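Local coordinates for protein succinyl-CoA ligase (ADP-forming) subunit alpha (PDB 6HXI) that binds coenzyme A and joins a CoA-ligase family module to a C-terminal part related to citrate synthase, at residues B[198-202]-B[215-219]; B[228-232]-B[305-309]. All coordinates share one frame. Numbering follows the deposited sequence.

Contact 1: B[198-202]-B[215-219]; sequences EGVAI and HILRY
Helix 215-219 runs back along extended strand 198-201, axes 10.4 Å apart at closest, angle 171°. V200 CA faces H215 CA at 7.6 Å, and E198 CA faces Y219 CA at 8.5 Å. This is the first half of a beta-alpha-beta crossover from strand 196-201 through helix 212-221 to strand 227-233. E198 has the largest covered area. Its chi1 and chi2 are t, and its OE1 accepts from R218 NH1 and R218 NH2, each at 2.8 Å, in a salt bridge. The Y219 ring edge adjoins it, CE1 3.2 Å from E198 OE1. Y219 OH reaches V200 CG2 at 3.7 Å and bonds to F174 O. H215, chi1 m, offers a ring face to V200 CG1, a CH-pi contact 3.9 Å from the centroid. Its ND1 accepts from R218 NH2 at 3.2 Å, and its NE2 pairs with S210. The chemistry implies a buried charge pair balanced across the two segments, with further bonds from E198 OE2 to T145 OG1 and from R218 NH1 to Y6 O.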
loop_
_atom_site.group_PDB
_atom_site.type_symbol
_atom_site.label_atom_id
_atom_site.label_comp_id
_atom_site.label_asym_id
_atom_site.label_seq_id
_atom_site.Cartn_x
_atom_site.Cartn_y
_atom_site.Cartn_z
ATOM N N GLU B 198 7.387 -28.393 -53.990
ATOM C CA GLU B 198 7.021 -28.924 -52.683
ATOM C C GLU B 198 8.103 -29.890 -52.180
ATOM O O GLU B 198 8.739 -30.586 -52.977
ATOM C CB GLU B 198 5.674 -29.659 -52.813
ATOM C CG GLU B 198 4.976 -29.947 -51.506
ATOM C CD GLU B 198 3.573 -30.485 -51.686
ATOM O OE1 GLU B 198 3.433 -31.716 -51.860
ATOM O OE2 GLU B 198 2.613 -29.679 -51.663
ATOM N N GLY B 199 8.270 -29.947 -50.871
ATOM C CA GLY B 199 9.216 -30.844 -50.215
ATOM C C GLY B 199 8.643 -31.421 -48.936
ATOM O O GLY B 199 8.024 -30.686 -48.169
ATOM N N VAL B 200 8.821 -32.729 -48.693
ATOM C CA VAL B 200 8.288 -33.380 -47.482
ATOM C C VAL B 200 9.332 -34.317 -46.857
ATOM O O VAL B 200 9.988 -35.065 -47.582
ATOM C CB VAL B 200 6.937 -34.148 -47.747
ATOM C CG1 VAL B 200 6.496 -34.974 -46.533
ATOM C CG2 VAL B 200 5.814 -33.203 -48.173
ATOM N N ALA B 201 9.477 -34.280 -45.513
ATOM C CA ALA B 201 10.320 -35.235 -44.821
ATOM C C ALA B 201 9.332 -36.166 -44.068
ATOM O O ALA B 201 8.504 -35.680 -43.286
ATOM C CB ALA B 201 11.262 -34.537 -43.859
ATOM N N ILE B 202 9.358 -37.471 -44.352
ATOM C CA ILE B 202 8.411 -38.397 -43.704
ATOM C C ILE B 202 8.848 -38.820 -42.275
ATOM O O ILE B 202 8.076 -39.484 -41.573
ATOM C CB ILE B 202 8.077 -39.627 -44.595
ATOM C CG1 ILE B 202 9.332 -40.481 -44.905
ATOM C CG2 ILE B 202 7.349 -39.200 -45.866
ATOM C CD1 ILE B 202 9.053 -42.008 -45.028
ATOM N N HIS B 215 3.441 -39.409 -51.025
ATOM C CA HIS B 215 3.834 -38.090 -51.501
ATOM C C HIS B 215 4.309 -38.128 -52.935
ATOM O O HIS B 215 3.899 -37.252 -53.682
ATOM C CB HIS B 215 4.842 -37.424 -50.562
ATOM C CG HIS B 215 4.372 -37.431 -49.131
ATOM N ND1 HIS B 215 3.384 -36.568 -48.693
ATOM C CD2 HIS B 215 4.710 -38.253 -48.115
ATOM C CE1 HIS B 215 3.165 -36.873 -47.425
ATOM N NE2 HIS B 215 3.945 -37.873 -47.026
ATOM N N ILE B 216 5.097 -39.163 -53.350
ATOM C CA ILE B 216 5.579 -39.300 -54.735
ATOM C C ILE B 216 4.397 -39.412 -55.715
ATOM O O ILE B 216 4.434 -38.804 -56.798
ATOM C CB ILE B 216 6.640 -40.432 -54.917
ATOM C CG1 ILE B 216 7.957 -40.053 -54.209
ATOM C CG2 ILE B 216 6.900 -40.726 -56.415
ATOM C CD1 ILE B 216 9.049 -41.133 -54.139
ATOM N N LEU B 217 3.337 -40.148 -55.306
ATOM C CA LEU B 217 2.120 -40.328 -56.109
ATOM C C LEU B 217 1.346 -39.034 -56.272
ATOM O O LEU B 217 0.760 -38.826 -57.326
ATOM C CB LEU B 217 1.213 -41.452 -55.580
ATOM C CG LEU B 217 1.729 -42.872 -55.739
ATOM C CD1 LEU B 217 0.746 -43.866 -55.154
ATOM C CD2 LEU B 217 2.017 -43.205 -57.194
ATOM N N ARG B 218 1.370 -38.154 -55.254
ATOM C CA ARG B 218 0.743 -36.838 -55.332
ATOM C C ARG B 218 1.517 -35.961 -56.330
ATOM O O ARG B 218 0.893 -35.214 -57.076
ATOM C CB ARG B 218 0.735 -36.133 -53.978
ATOM C CG ARG B 218 -0.273 -36.637 -52.961
ATOM C CD ARG B 218 -0.376 -35.697 -51.766
ATOM N NE ARG B 218 0.917 -35.429 -51.122
ATOM C CZ ARG B 218 1.648 -34.336 -51.316
ATOM N NH1 ARG B 218 1.242 -33.399 -52.162
ATOM N NH2 ARG B 218 2.807 -34.187 -50.695
ATOM N N TYR B 219 2.867 -36.028 -56.327
ATOM C CA TYR B 219 3.700 -35.251 -57.242
ATOM C C TYR B 219 3.458 -35.675 -58.686
ATOM O O TYR B 219 3.537 -34.832 -59.581
ATOM C CB TYR B 219 5.193 -35.400 -56.907
ATOM C CG TYR B 219 5.595 -35.046 -55.490
ATOM C CD1 TYR B 219 4.846 -34.145 -54.732
ATOM C CD2 TYR B 219 6.761 -35.557 -54.929
ATOM C CE1 TYR B 219 5.221 -33.808 -53.434
ATOM C CE2 TYR B 219 7.150 -35.217 -53.631
ATOM C CZ TYR B 219 6.385 -34.332 -52.894
ATOM O OH TYR B 219 6.773 -33.996 -51.621
#

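Contact 2: B[228-232]-B[305-309]; sequences IACLG and FDDYG
Y308 points its ring end-on at A229, C230 and L231, its hydroxyl meeting the strand backbone. It has the largest covered area in the contact. Its chi1 is t, and the CA-to-CB bond points toward the strand. Y308 OH donates a weak hydrogen bond to C230 O at 2.9 Å. C230 N is also close to Y308 OH, at 3.0 Å, but the angle is too poor for a bond. A229 CB packs 3.5 Å from Y308 OH, and L231 CD1 lies 4.1 Å from Y308 CE2.

Segment 228-232 is regular, extended strand. A229 and L231 point toward 305-309, while C230 between them points away. With C230 turned away, Y308 OH meets the main chain at C230, between A229 and L231. Strand 227-233 is an inner strand of a mostly parallel sheet, between 172-176 and 255-260, and helix 308-322 begins beside it, as in an alpha/beta layered domain. W258 of the next strand adds to the apolar cover over L231, F305 and Y308.

D307 is the N-cap residue. Its carboxylate does not cap the helix but bonds back to R303 N and S304 N. One turn is closed by Y308 N to F305 O at 3.0 Å. F305, chi1 t, brings its ring edge to L231, with CE1 3.8 Å from L231 CD1. The nearest CA pair is L231 and F305, 9.2 Å apart. F305 also packs on I285 of the neighbouring Citrate lyase chain.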
loop_
_atom_site.group_PDB
_atom_site.type_symbol
_atom_site.label_atom_id
_atom_site.label_comp_id
_atom_site.label_asym_id
_atom_site.label_seq_id
_atom_site.Cartn_x
_atom_site.Cartn_y
_atom_site.Cartn_z
ATOM N N ILE B 228 10.736 -35.377 -60.037
ATOM C CA ILE B 228 10.635 -35.947 -58.679
ATOM C C ILE B 228 12.045 -36.277 -58.150
ATOM O O ILE B 228 12.901 -36.724 -58.901
ATOM C CB ILE B 228 9.620 -37.126 -58.530
ATOM C CG1 ILE B 228 8.271 -36.820 -59.254
ATOM C CG2 ILE B 228 9.380 -37.465 -57.038
ATOM C CD1 ILE B 228 7.327 -38.027 -59.490
ATOM N N ALA B 229 12.313 -35.964 -56.890
ATOM C CA ALA B 229 13.616 -36.230 -56.281
ATOM C C ALA B 229 13.406 -36.820 -54.903
ATOM O O ALA B 229 12.582 -36.306 -54.150
ATOM C CB ALA B 229 14.420 -34.941 -56.183
ATOM N N CYS B 230 14.113 -37.909 -54.565
ATOM C CA CYS B 230 13.979 -38.437 -53.210
ATOM C C CYS B 230 15.288 -38.910 -52.613
ATOM O O CYS B 230 16.231 -39.234 -53.320
ATOM C CB CYS B 230 12.887 -39.491 -53.090
ATOM S SG CYS B 230 13.269 -41.043 -53.896
ATOM N N LEU B 231 15.346 -38.872 -51.296
ATOM C CA LEU B 231 16.507 -39.257 -50.516
ATOM C C LEU B 231 16.041 -40.187 -49.401
ATOM O O LEU B 231 15.340 -39.755 -48.499
ATOM C CB LEU B 231 17.166 -37.989 -49.944
ATOM C CG LEU B 231 18.525 -38.124 -49.268
ATOM C CD1 LEU B 231 19.613 -38.480 -50.268
ATOM C CD2 LEU B 231 18.881 -36.827 -48.514
ATOM N N GLY B 232 16.380 -41.460 -49.519
ATOM C CA GLY B 232 16.038 -42.473 -48.534
ATOM C C GLY B 232 17.232 -42.862 -47.690
ATOM O O GLY B 232 18.268 -42.188 -47.728
ATOM N N PHE B 305 26.270 -39.412 -52.447
ATOM C CA PHE B 305 25.515 -38.201 -52.109
ATOM C C PHE B 305 26.150 -36.904 -52.706
ATOM O O PHE B 305 25.424 -35.964 -53.047
ATOM C CB PHE B 305 25.260 -38.068 -50.601
ATOM C CG PHE B 305 24.398 -36.870 -50.278
ATOM C CD1 PHE B 305 23.026 -36.904 -50.498
ATOM C CD2 PHE B 305 24.969 -35.686 -49.834
ATOM C CE1 PHE B 305 22.236 -35.779 -50.251
ATOM C CE2 PHE B 305 24.182 -34.554 -49.600
ATOM C CZ PHE B 305 22.822 -34.606 -49.812
ATOM N N ASP B 306 27.487 -36.890 -52.871
ATOM C CA ASP B 306 28.248 -35.779 -53.449
ATOM C C ASP B 306 27.741 -35.352 -54.833
ATOM O O ASP B 306 27.662 -34.142 -55.107
ATOM C CB ASP B 306 29.737 -36.130 -53.508
ATOM C CG ASP B 306 30.394 -36.063 -52.147
ATOM O OD1 ASP B 306 30.122 -36.951 -51.313
ATOM O OD2 ASP B 306 31.147 -35.100 -51.900
ATOM N N ASP B 307 27.374 -36.335 -55.694
ATOM C CA ASP B 307 26.842 -35.991 -57.007
ATOM C C ASP B 307 25.277 -36.041 -57.075
ATOM O O ASP B 307 24.747 -36.282 -58.153
ATOM C CB ASP B 307 27.519 -36.794 -58.144
ATOM C CG ASP B 307 27.608 -38.294 -57.970
ATOM O OD1 ASP B 307 28.150 -38.742 -56.933
ATOM O OD2 ASP B 307 27.249 -39.021 -58.923
ATOM N N TYR B 308 24.539 -35.728 -55.955
ATOM C CA TYR B 308 23.057 -35.659 -55.966
ATOM C C TYR B 308 22.601 -34.459 -56.823
ATOM O O TYR B 308 21.826 -34.640 -57.763
ATOM C CB TYR B 308 22.448 -35.574 -54.534
ATOM C CG TYR B 308 20.956 -35.847 -54.483
ATOM C CD1 TYR B 308 20.029 -34.826 -54.687
ATOM C CD2 TYR B 308 20.469 -37.132 -54.261
ATOM C CE1 TYR B 308 18.657 -35.075 -54.661
ATOM C CE2 TYR B 308 19.097 -37.393 -54.223
ATOM C CZ TYR B 308 18.197 -36.360 -54.421
ATOM O OH TYR B 308 16.852 -36.622 -54.384
ATOM N N GLY B 309 23.092 -33.261 -56.493
ATOM C CA GLY B 309 22.774 -32.023 -57.200
ATOM C C GLY B 309 23.097 -32.096 -58.674
ATOM O O GLY B 309 22.333 -31.600 -59.505
#

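Overall arrangement
The two contacts follow in series along the chain, with centres about 14 Å apart. Contact 1 ends on helix 212-221, and contact 2 opens on strand 227-233, the next element. Both use the mixed sheet that contains strands 196-201, 172-176 and 227-233. They lie on opposite faces of it, with helix 212-221 on one side and the start of helix 308-322 on the other. They meet through strand 227-233, where Y219 CD2 packs 3.9 Å from I228 CG2 and I216 CD1 lies 4.2 Å from C230 SG. Each covers part of one face of the sheet in the same alpha/beta domain. Coenzyme A lies about 10 Å from the side chain of I202.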